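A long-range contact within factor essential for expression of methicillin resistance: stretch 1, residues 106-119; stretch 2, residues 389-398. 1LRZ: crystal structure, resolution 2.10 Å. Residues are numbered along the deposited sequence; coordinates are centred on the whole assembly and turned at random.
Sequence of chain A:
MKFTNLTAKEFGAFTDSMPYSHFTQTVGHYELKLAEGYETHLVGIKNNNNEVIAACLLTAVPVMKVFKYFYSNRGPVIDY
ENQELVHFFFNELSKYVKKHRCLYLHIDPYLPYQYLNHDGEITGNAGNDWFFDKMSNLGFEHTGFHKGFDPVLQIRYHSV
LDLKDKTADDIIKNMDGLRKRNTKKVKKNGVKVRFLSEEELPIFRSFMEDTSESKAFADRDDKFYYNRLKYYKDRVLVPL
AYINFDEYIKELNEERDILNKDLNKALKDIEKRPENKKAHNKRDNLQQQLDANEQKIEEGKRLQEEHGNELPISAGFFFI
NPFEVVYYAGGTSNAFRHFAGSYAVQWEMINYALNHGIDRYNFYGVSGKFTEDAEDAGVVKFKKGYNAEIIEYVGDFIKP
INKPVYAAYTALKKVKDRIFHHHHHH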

ATOM      1  N   HIS A 106     -14.079  12.787  16.219  1.00 17.97           N
ATOM      2  CA  HIS A 106     -13.184  11.642  16.185  1.00 17.77           C
ATOM      3  C   HIS A 106     -11.952  11.933  15.309  1.00 19.02           C
ATOM      4  O   HIS A 106     -12.089  12.225  14.119  1.00 20.80           O
ATOM      5  N   ILE A 107     -10.761  11.879  15.902  1.00 15.63           N
ATOM      6  CA  ILE A 107      -9.529  12.111  15.144  1.00 18.33           C
ATOM      7  C   ILE A 107      -8.599  10.887  15.198  1.00 18.56           C
ATOM      8  O   ILE A 107      -8.522  10.188  16.214  1.00 18.19           O
ATOM      9  N   ASP A 108      -7.906  10.628  14.092  1.00 18.68           N
ATOM     10  CA  ASP A 108      -6.961   9.520  14.006  1.00 17.08           C
ATOM     11  C   ASP A 108      -5.771   9.996  13.163  1.00 17.39           C
ATOM     12  O   ASP A 108      -5.554   9.552  12.034  1.00 13.84           O
ATOM     13  N   PRO A 109      -4.983  10.933  13.722  1.00 19.19           N
ATOM     14  CA  PRO A 109      -3.813  11.508  13.054  1.00 19.21           C
ATOM     15  C   PRO A 109      -2.781  10.488  12.598  1.00 17.22           C
ATOM     16  O   PRO A 109      -2.488   9.510  13.293  1.00 16.87           O
ATOM     17  N   TYR A 110      -2.259  10.736  11.404  1.00 17.09           N
ATOM     18  CA  TYR A 110      -1.241   9.905  10.762  1.00 16.70           C
ATOM     19  C   TYR A 110       0.056  10.376  11.422  1.00 16.31           C
ATOM     20  O   TYR A 110       0.881  11.049  10.805  1.00 15.01           O
ATOM     21  N   LEU A 111       0.204  10.018  12.695  1.00 14.76           N
ATOM     22  CA  LEU A 111       1.331  10.439  13.523  1.00 15.63           C
ATOM     23  C   LEU A 111       2.014   9.250  14.192  1.00 12.20           C
ATOM     24  O   LEU A 111       1.407   8.580  15.023  1.00 15.92           O
ATOM     25  N   PRO A 112       3.286   8.988  13.859  1.00 14.56           N
ATOM     26  CA  PRO A 112       3.996   7.858  14.466  1.00 14.47           C
ATOM     27  C   PRO A 112       4.086   7.986  15.978  1.00 15.77           C
ATOM     28  O   PRO A 112       4.191   9.089  16.518  1.00 15.19           O
ATOM     29  N   TYR A 113       4.068   6.831  16.637  1.00 15.57           N
ATOM     30  CA  TYR A 113       4.167   6.728  18.082  1.00 16.71           C
ATOM     31  C   TYR A 113       5.451   5.954  18.403  1.00 16.45           C
ATOM     32  O   TYR A 113       6.349   6.472  19.068  1.00 17.09           O
ATOM     33  N   GLN A 114       5.533   4.726  17.897  1.00 16.13           N
ATOM     34  CA  GLN A 114       6.687   3.854  18.110  1.00 18.22           C
ATOM     35  C   GLN A 114       7.086   3.129  16.818  1.00 16.43           C
ATOM     36  O   GLN A 114       6.271   2.982  15.904  1.00 16.06           O
ATOM     37  N   TYR A 115       8.334   2.661  16.771  1.00 14.72           N
ATOM     38  CA  TYR A 115       8.864   1.895  15.644  1.00 15.45           C
ATOM     39  C   TYR A 115       9.157   0.507  16.199  1.00 16.41           C
ATOM     40  O   TYR A 115       9.653   0.384  17.313  1.00 16.24           O
ATOM     41  N   LEU A 116       8.845  -0.529  15.430  1.00 14.85           N
ATOM     42  CA  LEU A 116       9.085  -1.905  15.868  1.00 14.76           C
ATOM     43  C   LEU A 116       9.647  -2.714  14.709  1.00 14.77           C
ATOM     44  O   LEU A 116       9.665  -2.228  13.576  1.00 14.17           O
ATOM     45  N   ASN A 117      10.121  -3.929  14.988  1.00 15.69           N
ATOM     46  CA  ASN A 117      10.564  -4.808  13.906  1.00 14.94           C
ATOM     47  C   ASN A 117       9.390  -5.762  13.708  1.00 15.93           C
ATOM     48  O   ASN A 117       8.409  -5.707  14.460  1.00 14.23           O
ATOM     49  N   HIS A 118       9.463  -6.635  12.711  1.00 15.25           N
ATOM     50  CA  HIS A 118       8.355  -7.546  12.460  1.00 15.91           C
ATOM     51  C   HIS A 118       8.235  -8.718  13.419  1.00 20.37           C
ATOM     52  O   HIS A 118       7.456  -9.638  13.169  1.00 21.23           O
ATOM     53  N   ASP A 119       9.005  -8.684  14.505  1.00 21.24           N
ATOM     54  CA  ASP A 119       8.945  -9.722  15.525  1.00 24.25           C
ATOM     55  C   ASP A 119       8.188  -9.128  16.709  1.00 26.37           C
ATOM     56  O   ASP A 119       8.041  -9.768  17.747  1.00 26.23           O
ATOM     57  N   GLU A 389      10.035  -1.963   8.004  1.00 12.08           N
ATOM     58  CA  GLU A 389      10.047  -1.852   9.466  1.00 16.22           C
ATOM     59  C   GLU A 389       8.602  -1.594   9.897  1.00 14.09           C
ATOM     60  O   GLU A 389       7.770  -1.267   9.060  1.00 16.35           O
ATOM     61  N   ILE A 390       8.283  -1.744  11.180  1.00 13.05           N
ATOM     62  CA  ILE A 390       6.907  -1.486  11.611  1.00 12.69           C
ATOM     63  C   ILE A 390       6.757  -0.082  12.215  1.00 15.97           C
ATOM     64  O   ILE A 390       7.598   0.364  13.001  1.00 12.92           O
ATOM     65  N   ILE A 391       5.698   0.620  11.836  1.00 13.51           N
ATOM     66  CA  ILE A 391       5.450   1.924  12.427  1.00 16.47           C
ATOM     67  C   ILE A 391       4.105   1.830  13.143  1.00 16.43           C
ATOM     68  O   ILE A 391       3.099   1.444  12.543  1.00 15.27           O
ATOM     69  N   GLU A 392       4.110   2.128  14.438  1.00 14.79           N
ATOM     70  CA  GLU A 392       2.885   2.115  15.233  1.00 14.41           C
ATOM     71  C   GLU A 392       2.472   3.565  15.410  1.00 14.75           C
ATOM     72  O   GLU A 392       3.290   4.395  15.834  1.00 16.62           O
ATOM     73  N   TYR A 393       1.217   3.873  15.089  1.00 13.51           N
ATOM     74  CA  TYR A 393       0.719   5.235  15.204  1.00 15.16           C
ATOM     75  C   TYR A 393       0.024   5.490  16.545  1.00 16.87           C
ATOM     76  O   TYR A 393      -0.313   4.554  17.267  1.00 14.74           O
ATOM     77  N   VAL A 394      -0.186   6.760  16.880  1.00 15.83           N
ATOM     78  CA  VAL A 394      -0.806   7.110  18.154  1.00 15.36           C
ATOM     79  C   VAL A 394      -2.204   6.545  18.361  1.00 17.30           C
ATOM     80  O   VAL A 394      -2.579   6.234  19.490  1.00 18.92           O
ATOM     81  N   GLY A 395      -2.972   6.401  17.286  1.00 17.59           N
ATOM     82  CA  GLY A 395      -4.312   5.856  17.434  1.00 17.71           C
ATOM     83  C   GLY A 395      -5.443   6.867  17.316  1.00 20.03           C
ATOM     84  O   GLY A 395      -5.303   7.920  16.677  1.00 20.16           O
ATOM     85  N   ASP A 396      -6.560   6.547  17.964  1.00 18.48           N
ATOM     86  CA  ASP A 396      -7.775   7.358  17.915  1.00 19.54           C
ATOM     87  C   ASP A 396      -8.119   8.153  19.163  1.00 20.42           C
ATOM     88  O   ASP A 396      -7.930   7.687  20.284  1.00 21.19           O
ATOM     89  N   PHE A 397      -8.645   9.356  18.954  1.00 21.05           N
ATOM     90  CA  PHE A 397      -9.050  10.219  20.054  1.00 20.87           C
ATOM     91  C   PHE A 397     -10.453  10.751  19.771  1.00 24.15           C
ATOM     92  O   PHE A 397     -10.779  11.159  18.645  1.00 23.59           O
ATOM     93  N   ILE A 398     -11.281  10.758  20.807  1.00 22.99           N
ATOM     94  CA  ILE A 398     -12.653  11.210  20.678  1.00 22.41           C
ATOM     95  C   ILE A 398     -12.950  12.321  21.671  1.00 23.14           C
ATOM     96  O   ILE A 398     -12.641  12.208  22.853  1.00 22.37           O
TER

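Two antiparallel ladders separated by loops illustrate a general rule of long-range strand pairing: the backbone sets the register, and the side chains then sort onto the faces of the sheet. Here residues at least 271 positions apart in sequence meet, and together they bury 1166 Å².

The apolar contacts follow that sorting. Ile107 (p) and Phe397 (m) lie opposite each other on one face, with Ile107 CG1 3.6 Å from Phe397 CB. In the second ladder, Leu116 and Ile390, both m at chi1, share a face, with Leu116 CB 3.9 Å from Ile390 CB, and Leu116 CD1 reaches Glu392 CB at 3.7 Å. The other face carries Tyr115 and Ile391, again both m; Tyr115 CD2 lies 3.9 Å from Ile391 CG1, which meets the edge of the tyrosine ring. A beta bulge between Pro112 and Gln114 disturbs this alternation. Tyr113 (t) points toward the partner stretch, and its CB lies 4.0 Å from Val394 CG1. The same valine (m) serves the intervening loop, where Val394 CG2 is 3.8 Å from Pro109 CG and 4.0 Å from Leu111 CB.

Aromatic rings add contacts of a different geometry. The CA-to-CB bond of Tyr110 points away, yet its t rotamer brings the ring back to Tyr393 (m), Tyr110 CE2 coming within 3.4 Å of Tyr393 CZ. The two planes are inclined at 48°, an oblique arrangement. At the far end, Ile390, m at both chi angles, places CD1 over the face of the His118 ring (m), a CH-pi contact with Ile390 CD1 3.5 Å from His118 NE2.

Polar side chains pair directly where their ends can converge. On the face shared by Gln114 and Glu392, Gln114 (m) donates from NE2 to Glu392 OE2 at 2.7 Å; the glutamate is fully extended, t at chi1 and chi2. His106 (t) similarly donates from NE2 to OD2 of Asp396 (m) at 2.7 Å, nearly straight at 166°.

Water completes the contact where direct pairing is unfavourable or out of reach. Asp108 OD1 and Asp396 OD2 are like charges 4.2 Å apart; water 1 donates to both, at 2.7 Å from Asp108 OD1 and 2.5 Å from Asp396 OD2. Water 2 bridges the loop carbonyls, 2.6 Å from Pro109 O and 2.8 Å from Gly395 O. Water 3 links the side chain of Glu389 (p) to the opposing backbone, lying 3.0 Å from Glu389 OE1 and 3.2 Å from Leu116 O.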

ATOM      1  CB  HIS A 106     -13.972  10.442  15.629  1.00 14.67           C
ATOM      2  CG  HIS A 106     -13.154   9.211  15.404  1.00 17.02           C
ATOM      3  ND1 HIS A 106     -13.611   8.153  14.642  1.00 21.41           N
ATOM      4  CD2 HIS A 106     -11.914   8.865  15.823  1.00 17.39           C
ATOM      5  CE1 HIS A 106     -12.683   7.211  14.603  1.00 21.93           C
ATOM      6  NE2 HIS A 106     -11.644   7.621  15.312  1.00 20.49           N
ATOM      7  CB  ILE A 107      -8.740  13.336  15.665  1.00 19.20           C
ATOM      8  CG1 ILE A 107      -8.317  13.101  17.116  1.00 24.45           C
ATOM      9  CG2 ILE A 107      -9.605  14.610  15.554  1.00 19.46           C
ATOM     10  CD1 ILE A 107      -7.283  14.095  17.634  1.00 26.43           C
ATOM     11  CB  ASP A 108      -7.639   8.254  13.419  1.00 12.82           C
ATOM     12  CG  ASP A 108      -8.266   8.473  12.044  1.00 16.39           C
ATOM     13  OD1 ASP A 108      -8.676   7.469  11.430  1.00 17.12           O
ATOM     14  OD2 ASP A 108      -8.361   9.616  11.565  1.00 16.93           O
ATOM     15  CB  PRO A 109      -3.261  12.490  14.092  1.00 18.73           C
ATOM     16  CG  PRO A 109      -3.627  11.860  15.373  1.00 22.99           C
ATOM     17  CD  PRO A 109      -5.037  11.354  15.133  1.00 18.29           C
ATOM     18  CB  TYR A 110      -1.238  10.220   9.261  1.00 13.08           C
ATOM     19  CG  TYR A 110      -0.566   9.186   8.374  1.00 15.04           C
ATOM     20  CD1 TYR A 110      -0.284   9.481   7.040  1.00 10.69           C
ATOM     21  CD2 TYR A 110      -0.236   7.914   8.855  1.00 13.07           C
ATOM     22  CE1 TYR A 110       0.299   8.547   6.194  1.00 14.83           C
ATOM     23  CE2 TYR A 110       0.365   6.960   8.009  1.00 16.48           C
ATOM     24  CZ  TYR A 110       0.621   7.287   6.680  1.00 17.13           C
ATOM     25  OH  TYR A 110       1.169   6.368   5.823  1.00 16.65           O
ATOM     26  CB  LEU A 111       0.801  11.390  14.612  1.00 14.36           C
ATOM     27  CG  LEU A 111       1.781  11.986  15.625  1.00 15.87           C
ATOM     28  CD1 LEU A 111       2.792  12.835  14.882  1.00 11.74           C
ATOM     29  CD2 LEU A 111       1.024  12.835  16.658  1.00 14.13           C
ATOM     30  CB  PRO A 112       5.383   7.914  13.821  1.00 12.23           C
ATOM     31  CG  PRO A 112       5.139   8.597  12.513  1.00 15.33           C
ATOM     32  CD  PRO A 112       4.149   9.686  12.889  1.00 13.37           C
ATOM     33  CB  TYR A 113       2.937   5.988  18.626  1.00 14.87           C
ATOM     34  CG  TYR A 113       3.071   5.482  20.046  1.00 18.21           C
ATOM     35  CD1 TYR A 113       3.627   6.286  21.057  1.00 17.88           C
ATOM     36  CD2 TYR A 113       2.620   4.210  20.390  1.00 18.61           C
ATOM     37  CE1 TYR A 113       3.730   5.834  22.368  1.00 17.80           C
ATOM     38  CE2 TYR A 113       2.714   3.742  21.705  1.00 19.28           C
ATOM     39  CZ  TYR A 113       3.267   4.558  22.687  1.00 19.43           C
ATOM     40  OH  TYR A 113       3.340   4.105  23.982  1.00 19.74           O
ATOM     41  CB  GLN A 114       6.358   2.778  19.159  1.00 19.88           C
ATOM     42  CG  GLN A 114       5.935   3.289  20.514  1.00 23.51           C
ATOM     43  CD  GLN A 114       5.759   2.160  21.517  1.00 28.67           C
ATOM     44  OE1 GLN A 114       6.347   2.192  22.597  1.00 26.40           O
ATOM     45  NE2 GLN A 114       4.947   1.154  21.164  1.00 23.30           N
ATOM     46  CB  TYR A 115      10.166   2.506  15.133  1.00 13.91           C
ATOM     47  CG  TYR A 115      10.003   3.920  14.646  1.00 17.68           C
ATOM     48  CD1 TYR A 115      10.585   4.992  15.332  1.00 17.91           C
ATOM     49  CD2 TYR A 115       9.257   4.191  13.500  1.00 18.06           C
ATOM     50  CE1 TYR A 115      10.422   6.307  14.878  1.00 20.11           C
ATOM     51  CE2 TYR A 115       9.089   5.493  13.039  1.00 22.39           C
ATOM     52  CZ  TYR A 115       9.668   6.540  13.729  1.00 19.43           C
ATOM     53  OH  TYR A 115       9.497   7.813  13.259  1.00 23.70           O
ATOM     54  CB  LEU A 116       7.766  -2.560  16.318  1.00 10.76           C
ATOM     55  CG  LEU A 116       6.996  -1.874  17.463  1.00 17.87           C
ATOM     56  CD1 LEU A 116       6.010  -0.851  16.904  1.00 18.64           C
ATOM     57  CD2 LEU A 116       6.242  -2.907  18.252  1.00 16.01           C
ATOM     58  CB  ASN A 117      11.851  -5.587  14.253  1.00 19.14           C
ATOM     59  CG  ASN A 117      11.726  -6.441  15.519  1.00 18.10           C
ATOM     60  OD1 ASN A 117      10.659  -6.961  15.846  1.00 19.58           O
ATOM     61  ND2 ASN A 117      12.846  -6.611  16.215  1.00 18.88           N
ATOM     62  CB  HIS A 118       8.397  -8.047  11.020  1.00 13.07           C
ATOM     63  CG  HIS A 118       8.075  -6.986  10.011  1.00 17.90           C
ATOM     64  ND1 HIS A 118       8.822  -5.833   9.884  1.00 15.74           N
ATOM     65  CD2 HIS A 118       7.112  -6.917   9.058  1.00 17.77           C
ATOM     66  CE1 HIS A 118       8.341  -5.104   8.893  1.00 17.24           C
ATOM     67  NE2 HIS A 118       7.302  -5.740   8.373  1.00 17.67           N
ATOM     68  CB  ASP A 119      10.350 -10.128  15.973  1.00 29.09           C
ATOM     69  CG  ASP A 119      11.089 -10.962  14.929  1.00 33.57           C
ATOM     70  OD1 ASP A 119      12.317 -11.110  15.065  1.00 42.61           O
ATOM     71  OD2 ASP A 119      10.459 -11.483  13.986  1.00 36.10           O
ATOM     72  CB  GLU A 389      10.961  -0.703   9.930  1.00 19.88           C
ATOM     73  CG  GLU A 389      10.294   0.645   9.960  1.00 28.75           C
ATOM     74  CD  GLU A 389      11.228   1.772  10.407  1.00 36.28           C
ATOM     75  OE1 GLU A 389      11.865   1.654  11.487  1.00 36.41           O
ATOM     76  OE2 GLU A 389      11.306   2.780   9.671  1.00 33.87           O
ATOM     77  CB  ILE A 390       6.429  -2.486  12.696  1.00 13.98           C
ATOM     78  CG1 ILE A 390       6.462  -3.928  12.161  1.00 12.28           C
ATOM     79  CG2 ILE A 390       5.008  -2.118  13.145  1.00 14.91           C
ATOM     80  CD1 ILE A 390       5.579  -4.170  10.948  1.00  9.77           C
ATOM     81  CB  ILE A 391       5.390   3.067  11.385  1.00 18.43           C
ATOM     82  CG1 ILE A 391       6.743   3.181  10.669  1.00 17.69           C
ATOM     83  CG2 ILE A 391       5.048   4.415  12.102  1.00 11.85           C
ATOM     84  CD1 ILE A 391       6.776   4.257   9.572  1.00 19.55           C
ATOM     85  CB  GLU A 392       3.126   1.480  16.607  1.00 13.74           C
ATOM     86  CG  GLU A 392       1.895   1.556  17.530  1.00 16.86           C
ATOM     87  CD  GLU A 392       2.152   0.944  18.904  1.00 22.00           C
ATOM     88  OE1 GLU A 392       1.225   0.955  19.758  1.00 18.63           O
ATOM     89  OE2 GLU A 392       3.279   0.444  19.132  1.00 18.96           O
ATOM     90  CB  TYR A 393      -0.222   5.547  14.036  1.00 15.57           C
ATOM     91  CG  TYR A 393       0.449   5.364  12.693  1.00 16.81           C
ATOM     92  CD1 TYR A 393       0.265   4.192  11.959  1.00 18.26           C
ATOM     93  CD2 TYR A 393       1.334   6.324  12.195  1.00 15.06           C
ATOM     94  CE1 TYR A 393       0.938   3.965  10.767  1.00 20.99           C
ATOM     95  CE2 TYR A 393       2.026   6.110  10.996  1.00 18.89           C
ATOM     96  CZ  TYR A 393       1.821   4.924  10.285  1.00 19.33           C
ATOM     97  OH  TYR A 393       2.472   4.698   9.093  1.00 17.47           O
ATOM     98  CB  VAL A 394      -0.852   8.640  18.358  1.00 14.96           C
ATOM     99  CG1 VAL A 394       0.578   9.174  18.528  1.00 19.20           C
ATOM    100  CG2 VAL A 394      -1.532   9.314  17.173  1.00 15.56           C
ATOM    101  CB  ASP A 396      -8.956   6.458  17.588  1.00 19.07           C
ATOM    102  CG  ASP A 396      -8.749   5.685  16.314  1.00 23.55           C
ATOM    103  OD1 ASP A 396      -7.911   4.751  16.313  1.00 22.34           O
ATOM    104  OD2 ASP A 396      -9.418   6.024  15.314  1.00 20.46           O
ATOM    105  CB  PHE A 397      -8.080  11.394  20.230  1.00 22.94           C
ATOM    106  CG  PHE A 397      -6.646  10.979  20.426  1.00 24.61           C
ATOM    107  CD1 PHE A 397      -5.882  10.537  19.346  1.00 18.86           C
ATOM    108  CD2 PHE A 397      -6.052  11.050  21.687  1.00 21.36           C
ATOM    109  CE1 PHE A 397      -4.545  10.175  19.515  1.00 20.39           C
ATOM    110  CE2 PHE A 397      -4.712  10.689  21.864  1.00 22.94           C
ATOM    111  CZ  PHE A 397      -3.956  10.253  20.771  1.00 21.56           C
ATOM    112  CB  ILE A 398     -13.616  10.026  20.912  1.00 22.16           C
ATOM    113  CG1 ILE A 398     -13.534   9.070  19.719  1.00 24.96           C
ATOM    114  CG2 ILE A 398     -15.042  10.524  21.142  1.00 22.95           C
ATOM    115  CD1 ILE A 398     -14.240   7.752  19.940  1.00 28.58           C
TER
HETATM  116  O   HOH W   1      -9.571   5.443  12.900  1.00 19.39           O
HETATM  117  O   HOH W   2      -3.532   7.459  14.597  1.00 13.42           O
HETATM  118  O   HOH W   3      12.395  -0.598  13.321  1.00 34.74           O